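Local coordinates for choline kinase (Cryptosporidium parvum, PDB 3MES), which probably transfers the gamma-phosphate of ATP to choline, and perhaps to ethanolamine, the first step of the CDP-choline route to phosphatidylcholine, at residues K200-W205 against S367-G372; A265-Q270 against Y288-F293; A294-A299 against E361-I366. All blocks are in the same frame, centred on the assembly; numbering follows the deposited sequence.

Contact 1: K200-W205 against S367-G372; sequences KRIYLW and SHITWG. With DME (decamethonium ion), chain K.
The hydroxyl Thr370 OG1 is hydrogen-bonded back to Ile366 O in its own helix, and Ile202 of the facing helix approaches the same oxygen, with CG1 3.5 Å from OG1. With OG1 beside the backbone N (chi1 -59°), the methyl CG2 branches the other way and meets the indole of Trp205, where Thr370 CG2 lies 3.3 Å from CZ3. Thr370 is therefore wedged between an aliphatic and an aromatic side chain, each touching a different branch. Ile202 also reaches past it to Ile369, the two chains crossing at about a right angle with CD1 4.0 Å from CG2. No hydrogen bond joins the two segments, whose local axes pass 9.5 Å apart at 36°. Trp205 is backed by its own helix, as Arg201 CG sits 3.5 Å above the centre of the Trp205 ring, while the guanidinium of Arg201 reaches on to Tyr288 O. Farther along, the six-membered rings of Trp205 and Trp371 approach obliquely, their planes at 47°. The Trp371 ring is held at its NE1 by Asn300 OD1. From the side opposite Trp205, the methyls of one trimethylammonium end (N12) of decamethonium lie over the Trp371 face, C17 of the ligand being 3.3 Å from CZ3. Trp374 meets both indoles and joins them in one aromatic cluster. The contact is thus a pair of packed helices in the helical lobe of a choline kinase, backing an aromatic wall of the kind that receives quaternary ammonium groups and probably choline itself.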
loop_
_atom_site.group_PDB
_atom_site.type_symbol
_atom_site.label_atom_id
_atom_site.label_comp_id
_atom_site.label_asym_id
_atom_site.label_seq_id
_atom_site.Cartn_x
_atom_site.Cartn_y
_atom_site.Cartn_z
ATOM N N LYS B 200 21.969 -23.978 -2.165
ATOM C CA LYS B 200 21.965 -24.926 -1.058
ATOM C C LYS B 200 20.625 -25.644 -0.978
ATOM O O LYS B 200 20.565 -26.873 -0.937
ATOM C CB LYS B 200 22.233 -24.206 0.264
ATOM C CG LYS B 200 23.507 -23.388 0.282
ATOM C CD LYS B 200 23.672 -22.676 1.614
ATOM C CE LYS B 200 24.817 -21.680 1.569
ATOM N NZ LYS B 200 24.996 -20.993 2.878
ATOM N N ARG B 201 19.552 -24.863 -0.953
ATOM C CA ARG B 201 18.205 -25.408 -0.831
ATOM C C ARG B 201 17.890 -26.376 -1.968
ATOM O O ARG B 201 17.317 -27.442 -1.741
ATOM C CB ARG B 201 17.178 -24.276 -0.781
ATOM C CG ARG B 201 15.730 -24.730 -0.748
ATOM C CD ARG B 201 14.824 -23.608 -0.277
ATOM N NE ARG B 201 15.022 -23.314 1.140
ATOM C CZ ARG B 201 14.498 -22.268 1.771
ATOM N NH1 ARG B 201 13.742 -21.399 1.115
ATOM N NH2 ARG B 201 14.735 -22.089 3.063
ATOM N N ILE B 202 18.270 -26.005 -3.188
ATOM C CA ILE B 202 18.050 -26.870 -4.341
ATOM C C ILE B 202 18.785 -28.197 -4.193
ATOM O O ILE B 202 18.210 -29.262 -4.417
ATOM C CB ILE B 202 18.471 -26.196 -5.662
ATOM C CG1 ILE B 202 17.430 -25.157 -6.083
ATOM C CG2 ILE B 202 18.645 -27.238 -6.753
ATOM C CD1 ILE B 202 17.755 -24.447 -7.382
ATOM N N TYR B 203 20.059 -28.133 -3.819
ATOM C CA TYR B 203 20.842 -29.345 -3.622
ATOM C C TYR B 203 20.254 -30.163 -2.472
ATOM O O TYR B 203 20.115 -31.385 -2.567
ATOM C CB TYR B 203 22.312 -29.013 -3.350
ATOM C CG TYR B 203 22.971 -28.200 -4.443
ATOM C CD1 TYR B 203 23.858 -27.174 -4.139
ATOM C CD2 TYR B 203 22.695 -28.448 -5.781
ATOM C CE1 TYR B 203 24.458 -26.428 -5.138
ATOM C CE2 TYR B 203 23.288 -27.710 -6.785
ATOM C CZ TYR B 203 24.166 -26.700 -6.460
ATOM O OH TYR B 203 24.753 -25.965 -7.463
ATOM N N LEU B 204 19.896 -29.477 -1.395
ATOM C CA LEU B 204 19.313 -30.132 -0.234
ATOM C C LEU B 204 18.019 -30.856 -0.599
ATOM O O LEU B 204 17.811 -32.008 -0.218
ATOM C CB LEU B 204 19.034 -29.105 0.864
ATOM C CG LEU B 204 19.143 -29.619 2.295
ATOM C CD1 LEU B 204 20.611 -29.784 2.659
ATOM C CD2 LEU B 204 18.446 -28.668 3.261
ATOM N N TRP B 205 17.146 -30.175 -1.334
ATOM C CA TRP B 205 15.863 -30.758 -1.713
ATOM C C TRP B 205 15.999 -31.766 -2.851
ATOM O O TRP B 205 15.160 -32.656 -3.004
ATOM C CB TRP B 205 14.839 -29.673 -2.061
ATOM C CG TRP B 205 14.387 -28.886 -0.868
ATOM C CD1 TRP B 205 14.678 -29.146 0.441
ATOM C CD2 TRP B 205 13.530 -27.737 -0.868
ATOM N NE1 TRP B 205 14.073 -28.217 1.254
ATOM C CE2 TRP B 205 13.361 -27.342 0.475
ATOM C CE3 TRP B 205 12.896 -26.998 -1.872
ATOM C CZ2 TRP B 205 12.584 -26.243 0.840
ATOM C CZ3 TRP B 205 12.128 -25.906 -1.510
ATOM C CH2 TRP B 205 11.978 -25.540 -0.164
ATOM N N SER B 367 12.893 -20.881 -9.379
ATOM C CA SER B 367 11.589 -21.120 -8.767
ATOM C C SER B 367 10.954 -22.427 -9.239
ATOM O O SER B 367 10.487 -23.227 -8.424
ATOM C CB SER B 367 10.651 -19.945 -9.054
ATOM O OG SER B 367 9.351 -20.184 -8.537
ATOM N N HIS B 368 10.941 -22.643 -10.553
ATOM C CA HIS B 368 10.353 -23.854 -11.127
ATOM C C HIS B 368 11.067 -25.119 -10.663
ATOM O O HIS B 368 10.437 -26.152 -10.444
ATOM C CB HIS B 368 10.365 -23.800 -12.657
ATOM C CG HIS B 368 9.425 -22.790 -13.237
ATOM N ND1 HIS B 368 8.097 -22.713 -12.875
ATOM C CD2 HIS B 368 9.616 -21.830 -14.172
ATOM C CE1 HIS B 368 7.515 -21.741 -13.552
ATOM N NE2 HIS B 368 8.414 -21.190 -14.347
ATOM N N ILE B 369 12.385 -25.045 -10.532
ATOM C CA ILE B 369 13.159 -26.205 -10.113
ATOM C C ILE B 369 13.019 -26.455 -8.616
ATOM O O ILE B 369 12.843 -27.590 -8.180
ATOM C CB ILE B 369 14.646 -26.057 -10.479
ATOM C CG1 ILE B 369 14.874 -26.497 -11.929
ATOM C CG2 ILE B 369 15.512 -26.882 -9.537
ATOM C CD1 ILE B 369 16.321 -26.432 -12.370
ATOM N N THR B 370 13.092 -25.383 -7.835
ATOM C CA THR B 370 12.989 -25.485 -6.387
ATOM C C THR B 370 11.677 -26.142 -5.968
ATOM O O THR B 370 11.668 -27.162 -5.286
ATOM C CB THR B 370 13.099 -24.096 -5.721
ATOM O OG1 THR B 370 14.353 -23.491 -6.073
ATOM C CG2 THR B 370 13.002 -24.218 -4.208
ATOM N N TRP B 371 10.565 -25.556 -6.389
ATOM C CA TRP B 371 9.264 -26.053 -5.972
ATOM C C TRP B 371 8.922 -27.387 -6.626
ATOM O O TRP B 371 8.081 -28.136 -6.125
ATOM C CB TRP B 371 8.184 -25.005 -6.225
ATOM C CG TRP B 371 8.375 -23.792 -5.373
ATOM C CD1 TRP B 371 8.627 -22.518 -5.795
ATOM C CD2 TRP B 371 8.355 -23.743 -3.940
ATOM N NE1 TRP B 371 8.749 -21.680 -4.715
ATOM C CE2 TRP B 371 8.587 -22.407 -3.565
ATOM C CE3 TRP B 371 8.157 -24.700 -2.940
ATOM C CZ2 TRP B 371 8.629 -22.002 -2.232
ATOM C CZ3 TRP B 371 8.199 -24.297 -1.616
ATOM C CH2 TRP B 371 8.433 -22.959 -1.275
ATOM N N GLY B 372 9.586 -27.681 -7.741
ATOM C CA GLY B 372 9.470 -28.992 -8.364
ATOM C C GLY B 372 10.057 -30.067 -7.464
ATOM O O GLY B 372 9.368 -31.006 -7.067
HETATM N N1 DME K . -6.053 -24.145 -0.095
HETATM C C2 DME K . -5.558 -25.511 0.142
HETATM C C3 DME K . -4.028 -25.503 0.226
HETATM C C4 DME K . -3.461 -26.920 0.082
HETATM C C5 DME K . -1.935 -26.933 0.228
HETATM C C6 DME K . -1.252 -26.256 -0.967
HETATM C C7 DME K . -0.401 -27.253 -1.762
HETATM C C8 DME K . 1.067 -26.822 -1.800
HETATM C C9 DME K . 1.382 -25.999 -3.050
HETATM C C10 DME K . 2.305 -24.824 -2.711
HETATM C C11 DME K . 3.262 -24.528 -3.866
HETATM N N12 DME K . 4.198 -23.458 -3.484
HETATM C C13 DME K . -7.219 -24.186 -0.992
HETATM C C14 DME K . -6.443 -23.543 1.190
HETATM C C15 DME K . -4.991 -23.338 -0.719
HETATM C C16 DME K . 3.453 -22.252 -3.094
HETATM C C17 DME K . 5.017 -23.913 -2.351
HETATM C C18 DME K . 5.059 -23.139 -4.636
#

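Contact 2: A265-Q270 against Y288-F293; sequences AHNDLQ and YSAINF. With PT3 (N-propyl-tartramic acid), chain L; DME (decamethonium ion), chain K.
Asn267 and its partners Tyr288, Ala290 and Asn292 make the tight half of this contact, whereas Asp268 and Tyr288 meet loosely where the ligands bind. With CG of Asn267 beside its backbone N (chi1 -75°), the amide reaches the opposing chain at both ends: ND2 donates to Tyr288 O at 2.8 Å, and OD1 accepts a nearly straight bond (172°) from Asn292 ND2 at 3.1 Å. Alongside, Ala265 and Ala290 form an antiparallel hydrogen-bonded pair, and Ser289 OG donates to His266 O at 3.0 Å, in the carbonyl plane on a lone pair. His266 ND1 accepts the Asp268 amide while NE2 bonds to Ile284 O, fixing the imidazole's rotation. Toward the ligands, Asp268 OD2 stays 3.8 Å from Tyr288 CD2, its carboxylate perpendicular to the ring (89°). Asp268 OD2 lies 3.1 Å from O41 of the N-propyl-tartramic acid, a close approach only, and Asp268 OD1 3.4 Å from methyl C16 at the N12 end of decamethonium. His266, Asp268 and Asn273, whose ND2 bonds to Asp268 O, fit the HxDxxxxN Brenner motif of phosphotransferases. Strands 262-265 and 290-293 form a two-stranded antiparallel sheet, with helix 198-214 against Asn267 and Asn292, and helix 165-179 against Leu269.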
loop_
_atom_site.group_PDB
_atom_site.type_symbol
_atom_site.label_atom_id
_atom_site.label_comp_id
_atom_site.label_asym_id
_atom_site.label_seq_id
_atom_site.Cartn_x
_atom_site.Cartn_y
_atom_site.Cartn_z
ATOM N N ALA B 265 14.917 -12.600 2.047
ATOM C CA ALA B 265 13.780 -12.890 1.184
ATOM C C ALA B 265 12.691 -13.686 1.893
ATOM O O ALA B 265 12.959 -14.421 2.841
ATOM C CB ALA B 265 14.246 -13.624 -0.058
ATOM N N HIS B 266 11.460 -13.527 1.418
ATOM C CA HIS B 266 10.335 -14.316 1.898
ATOM C C HIS B 266 10.439 -15.737 1.351
ATOM O O HIS B 266 10.305 -16.712 2.095
ATOM C CB HIS B 266 9.018 -13.681 1.452
ATOM C CG HIS B 266 7.804 -14.361 2.003
ATOM N ND1 HIS B 266 7.274 -15.505 1.446
ATOM C CD2 HIS B 266 7.015 -14.056 3.062
ATOM C CE1 HIS B 266 6.210 -15.876 2.137
ATOM N NE2 HIS B 266 6.032 -15.014 3.123
ATOM N N ASN B 267 10.665 -15.838 0.043
ATOM C CA ASN B 267 10.955 -17.113 -0.613
ATOM C C ASN B 267 9.737 -17.982 -0.934
ATOM O O ASN B 267 9.877 -19.094 -1.442
ATOM C CB ASN B 267 11.982 -17.911 0.195
ATOM C CG ASN B 267 13.393 -17.364 0.046
ATOM O OD1 ASN B 267 13.772 -16.883 -1.022
ATOM N ND2 ASN B 267 14.176 -17.439 1.116
ATOM N N ASP B 268 8.544 -17.473 -0.647
ATOM C CA ASP B 268 7.321 -18.226 -0.896
ATOM C C ASP B 268 6.136 -17.278 -0.920
ATOM O O ASP B 268 5.037 -17.628 -0.485
ATOM C CB ASP B 268 7.115 -19.283 0.194
ATOM C CG ASP B 268 5.905 -20.169 -0.065
ATOM O OD1 ASP B 268 5.577 -20.411 -1.245
ATOM O OD2 ASP B 268 5.288 -20.634 0.919
ATOM N N LEU B 269 6.364 -16.071 -1.423
ATOM C CA LEU B 269 5.331 -15.046 -1.401
ATOM C C LEU B 269 4.278 -15.297 -2.473
ATOM O O LEU B 269 4.237 -14.610 -3.491
ATOM C CB LEU B 269 5.941 -13.651 -1.557
ATOM C CG LEU B 269 5.031 -12.488 -1.149
ATOM C CD1 LEU B 269 4.536 -12.667 0.281
ATOM C CD2 LEU B 269 5.747 -11.157 -1.308
ATOM N N GLN B 270 3.434 -16.295 -2.231
ATOM C CA GLN B 270 2.325 -16.618 -3.126
ATOM C C GLN B 270 1.032 -15.963 -2.630
ATOM O O GLN B 270 0.980 -15.463 -1.507
ATOM C CB GLN B 270 2.193 -18.142 -3.277
ATOM C CG GLN B 270 0.777 -18.673 -3.404
ATOM C CD GLN B 270 0.357 -19.495 -2.198
ATOM O OE1 GLN B 270 1.185 -19.866 -1.370
ATOM N NE2 GLN B 270 -0.931 -19.793 -2.104
ATOM N N TYR B 288 10.121 -20.380 4.839
ATOM C CA TYR B 288 11.201 -20.552 3.863
ATOM C C TYR B 288 12.055 -19.291 3.742
ATOM O O TYR B 288 12.869 -19.168 2.826
ATOM C CB TYR B 288 10.640 -20.931 2.489
ATOM C CG TYR B 288 9.796 -22.186 2.485
ATOM C CD1 TYR B 288 10.387 -23.443 2.491
ATOM C CD2 TYR B 288 8.411 -22.114 2.469
ATOM C CE1 TYR B 288 9.621 -24.595 2.489
ATOM C CE2 TYR B 288 7.635 -23.261 2.465
ATOM C CZ TYR B 288 8.247 -24.499 2.473
ATOM O OH TYR B 288 7.479 -25.641 2.466
ATOM N N SER B 289 11.870 -18.357 4.667
ATOM C CA SER B 289 12.570 -17.080 4.600
ATOM C C SER B 289 14.026 -17.188 5.037
ATOM O O SER B 289 14.339 -17.815 6.050
ATOM C CB SER B 289 11.832 -16.021 5.418
ATOM O OG SER B 289 10.526 -15.822 4.902
ATOM N N ALA B 290 14.906 -16.569 4.257
ATOM C CA ALA B 290 16.344 -16.599 4.498
ATOM C C ALA B 290 17.034 -15.692 3.483
ATOM O O ALA B 290 16.447 -15.341 2.457
ATOM C CB ALA B 290 16.870 -18.019 4.388
ATOM N N ILE B 291 18.274 -15.308 3.765
ATOM C CA ILE B 291 19.008 -14.467 2.831
ATOM C C ILE B 291 19.014 -15.118 1.453
ATOM O O ILE B 291 19.098 -16.340 1.335
ATOM C CB ILE B 291 20.458 -14.217 3.282
ATOM C CG1 ILE B 291 20.479 -13.493 4.629
ATOM C CG2 ILE B 291 21.204 -13.403 2.231
ATOM C CD1 ILE B 291 19.938 -12.082 4.569
ATOM N N ASN B 292 18.926 -14.294 0.414
ATOM C CA ASN B 292 18.857 -14.795 -0.950
ATOM C C ASN B 292 18.948 -13.640 -1.938
ATOM O O ASN B 292 18.797 -12.476 -1.556
ATOM C CB ASN B 292 17.547 -15.564 -1.155
ATOM C CG ASN B 292 17.539 -16.390 -2.432
ATOM O OD1 ASN B 292 18.543 -16.481 -3.139
ATOM N ND2 ASN B 292 16.398 -17.003 -2.728
ATOM N N PHE B 293 19.206 -13.957 -3.203
ATOM C CA PHE B 293 19.225 -12.939 -4.245
ATOM C C PHE B 293 17.850 -12.291 -4.369
ATOM O O PHE B 293 16.843 -12.984 -4.498
ATOM C CB PHE B 293 19.651 -13.538 -5.592
ATOM C CG PHE B 293 21.128 -13.816 -5.698
ATOM C CD1 PHE B 293 22.056 -12.817 -5.458
ATOM C CD2 PHE B 293 21.586 -15.072 -6.056
ATOM C CE1 PHE B 293 23.417 -13.069 -5.561
ATOM C CE2 PHE B 293 22.943 -15.331 -6.163
ATOM C CZ PHE B 293 23.859 -14.328 -5.917
HETATM O O1 PT3 L . 3.415 -22.904 3.831
HETATM O O11 PT3 L . 3.775 -25.092 4.095
HETATM C C1 PT3 L . 3.259 -24.107 3.524
HETATM C C2 PT3 L . 2.365 -24.386 2.320
HETATM O O2 PT3 L . 2.199 -25.793 2.127
HETATM C C3 PT3 L . 3.029 -23.762 1.096
HETATM O O3 PT3 L . 3.280 -24.762 0.106
HETATM C C4 PT3 L . 2.083 -22.702 0.553
HETATM O O41 PT3 L . 2.518 -21.668 0.052
HETATM N N4 PT3 L . 0.792 -22.987 0.708
HETATM C C41 PT3 L . -0.269 -22.071 0.261
HETATM C C42 PT3 L . -1.600 -22.821 0.180
HETATM C C43 PT3 L . -2.163 -22.782 -1.241
HETATM N N1 DME K . -6.053 -24.145 -0.095
HETATM C C2 DME K . -5.558 -25.511 0.142
HETATM C C3 DME K . -4.028 -25.503 0.226
HETATM C C4 DME K . -3.461 -26.920 0.082
HETATM C C5 DME K . -1.935 -26.933 0.228
HETATM C C6 DME K . -1.252 -26.256 -0.967
HETATM C C7 DME K . -0.401 -27.253 -1.762
HETATM C C8 DME K . 1.067 -26.822 -1.800
HETATM C C9 DME K . 1.382 -25.999 -3.050
HETATM C C10 DME K . 2.305 -24.824 -2.711
HETATM C C11 DME K . 3.262 -24.528 -3.866
HETATM N N12 DME K . 4.198 -23.458 -3.484
HETATM C C13 DME K . -7.219 -24.186 -0.992
HETATM C C14 DME K . -6.443 -23.543 1.190
HETATM C C15 DME K . -4.991 -23.338 -0.719
HETATM C C16 DME K . 3.453 -22.252 -3.094
HETATM C C17 DME K . 5.017 -23.913 -2.351
HETATM C C18 DME K . 5.059 -23.139 -4.636
#

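Contact 3: A294-A299 against E361-I366; sequences AGADIA and EVFTLI
The segment 294-299 is the opening of a regular helix, while in 361-366 one helix gives way to the next near Phe363. Their backbones come close at two places, with Ala296 CA 5.0 Å from Phe363 CA and Ala299 CA 5.0 Å from Thr364 CA. Around the junction Thr364 N bonds to Glu361 O at 3.1 Å, an i to i-3 bond of the 3-10 kind, repeated from Leu365 N to Val362 O. Phe363 is the side chain that fills the interface. With CG beside the backbone N (chi1 -73°), its ring lies against the peptide linking Gly295 to Ala296, so that Ala296 N is 3.5 Å from CG and sits over one face. Gly295, bringing no side chain of its own, makes a CH-pi contact from the same peptide, its CA 4.3 Å from the ring centroid and 27° off the normal. Ala296 CB adds an apolar touch to Phe363 CD1 at 3.7 Å. One turn on, the methyl of Ala299 presses on the other backbone, CB being 3.6 Å from Phe363 C, and touches the methyl branch of Thr364. A water donates to Phe363 O at 2.9 Å, but its separation from Ala296 O is too short to be sound, so a bridge between the carbonyls is doubtful. Around this core, helix 327-342 packs on Ala294 and Ile298, while helices 235-239 and 391-411 flank the 361-366 side.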
loop_
_atom_site.group_PDB
_atom_site.type_symbol
_atom_site.label_atom_id
_atom_site.label_comp_id
_atom_site.label_asym_id
_atom_site.label_seq_id
_atom_site.Cartn_x
_atom_site.Cartn_y
_atom_site.Cartn_z
ATOM N N ALA B 294 17.811 -10.963 -4.324
ATOM C CA ALA B 294 16.550 -10.237 -4.451
ATOM C C ALA B 294 15.741 -10.732 -5.645
ATOM O O ALA B 294 14.528 -10.899 -5.554
ATOM C CB ALA B 294 16.804 -8.739 -4.566
ATOM N N GLY B 295 16.426 -10.969 -6.763
ATOM C CA GLY B 295 15.775 -11.428 -7.987
ATOM C C GLY B 295 15.090 -12.774 -7.834
ATOM O O GLY B 295 14.071 -13.042 -8.471
ATOM N N ALA B 296 15.655 -13.628 -6.990
ATOM C CA ALA B 296 15.054 -14.927 -6.724
ATOM C C ALA B 296 13.659 -14.754 -6.130
ATOM O O ALA B 296 12.694 -15.363 -6.597
ATOM C CB ALA B 296 15.937 -15.741 -5.788
ATOM N N ASP B 297 13.557 -13.909 -5.109
ATOM C CA ASP B 297 12.295 -13.713 -4.406
ATOM C C ASP B 297 11.239 -13.090 -5.310
ATOM O O ASP B 297 10.072 -13.488 -5.287
ATOM C CB ASP B 297 12.501 -12.844 -3.164
ATOM C CG ASP B 297 11.527 -13.181 -2.054
ATOM O OD1 ASP B 297 10.911 -14.266 -2.122
ATOM O OD2 ASP B 297 11.380 -12.373 -1.112
ATOM N N ILE B 298 11.653 -12.108 -6.105
ATOM C CA ILE B 298 10.733 -11.422 -7.004
ATOM C C ILE B 298 10.262 -12.340 -8.131
ATOM O O ILE B 298 9.068 -12.406 -8.431
ATOM C CB ILE B 298 11.366 -10.138 -7.589
ATOM C CG1 ILE B 298 11.677 -9.143 -6.467
ATOM C CG2 ILE B 298 10.439 -9.507 -8.619
ATOM C CD1 ILE B 298 12.523 -7.960 -6.901
ATOM N N ALA B 299 11.197 -13.053 -8.749
ATOM C CA ALA B 299 10.859 -13.978 -9.827
ATOM C C ALA B 299 9.895 -15.062 -9.352
ATOM O O ALA B 299 9.024 -15.505 -10.105
ATOM C CB ALA B 299 12.118 -14.598 -10.421
ATOM N N GLU B 361 14.309 -12.200 -14.757
ATOM C CA GLU B 361 13.748 -13.285 -15.561
ATOM C C GLU B 361 14.540 -14.576 -15.383
ATOM O O GLU B 361 13.974 -15.667 -15.377
ATOM C CB GLU B 361 13.702 -12.894 -17.038
ATOM C CG GLU B 361 12.561 -11.957 -17.390
ATOM C CD GLU B 361 11.203 -12.582 -17.129
ATOM O OE1 GLU B 361 10.580 -12.244 -16.102
ATOM O OE2 GLU B 361 10.763 -13.422 -17.944
ATOM N N VAL B 362 15.853 -14.444 -15.239
ATOM C CA VAL B 362 16.723 -15.601 -15.073
ATOM C C VAL B 362 16.336 -16.413 -13.840
ATOM O O VAL B 362 16.295 -17.639 -13.880
ATOM C CB VAL B 362 18.200 -15.177 -14.956
ATOM C CG1 VAL B 362 19.028 -16.293 -14.330
ATOM C CG2 VAL B 362 18.749 -14.780 -16.319
ATOM N N PHE B 363 16.050 -15.717 -12.744
ATOM C CA PHE B 363 15.723 -16.373 -11.483
ATOM C C PHE B 363 14.399 -17.134 -11.519
ATOM O O PHE B 363 14.052 -17.818 -10.557
ATOM C CB PHE B 363 15.707 -15.355 -10.340
ATOM C CG PHE B 363 17.073 -14.891 -9.923
ATOM C CD1 PHE B 363 17.817 -15.622 -9.010
ATOM C CD2 PHE B 363 17.614 -13.726 -10.442
ATOM C CE1 PHE B 363 19.077 -15.200 -8.624
ATOM C CE2 PHE B 363 18.872 -13.298 -10.059
ATOM C CZ PHE B 363 19.604 -14.034 -9.149
ATOM N N THR B 364 13.659 -17.016 -12.621
ATOM C CA THR B 364 12.384 -17.718 -12.748
ATOM C C THR B 364 12.604 -19.227 -12.787
ATOM O O THR B 364 11.751 -20.004 -12.345
ATOM C CB THR B 364 11.602 -17.290 -14.013
ATOM O OG1 THR B 364 12.392 -17.541 -15.181
ATOM C CG2 THR B 364 11.243 -15.814 -13.954
ATOM N N LEU B 365 13.749 -19.635 -13.324
ATOM C CA LEU B 365 14.081 -21.047 -13.428
ATOM C C LEU B 365 14.379 -21.626 -12.048
ATOM O O LEU B 365 14.078 -22.788 -11.772
ATOM C CB LEU B 365 15.273 -21.255 -14.367
ATOM C CG LEU B 365 15.170 -20.644 -15.772
ATOM C CD1 LEU B 365 16.467 -20.844 -16.534
ATOM C CD2 LEU B 365 13.996 -21.226 -16.552
ATOM N N ILE B 366 14.970 -20.809 -11.183
ATOM C CA ILE B 366 15.251 -21.234 -9.818
ATOM C C ILE B 366 13.957 -21.634 -9.114
ATOM O O ILE B 366 13.922 -22.609 -8.365
ATOM C CB ILE B 366 15.962 -20.129 -9.013
ATOM C CG1 ILE B 366 17.306 -19.783 -9.657
ATOM C CG2 ILE B 366 16.170 -20.566 -7.570
ATOM C CD1 ILE B 366 18.333 -20.894 -9.584
HETATM O O HOH W 1 13.087 -17.528 -7.865
#

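The three contacts cluster in the helical lobe, with centres 11 to 13 Å apart. Contacts 2 and 3 follow in series along the chain, and both lie within the loop closed by contact 1. Contacts 1 and 3 share helix 364-376, while strand 290-293 of contact 2 runs directly into helix 294-303 of contact 3. Asp297 joins contact 3 to contact 2 by accepting the amides of His266 and Asn267, and contact 1 packs on contact 2 where Trp205 CH2 lies 3.7 Å from Tyr288 CE1. Contacts 1 and 2 both touch decamethonium, whereas contact 3 lies farther from the ligands.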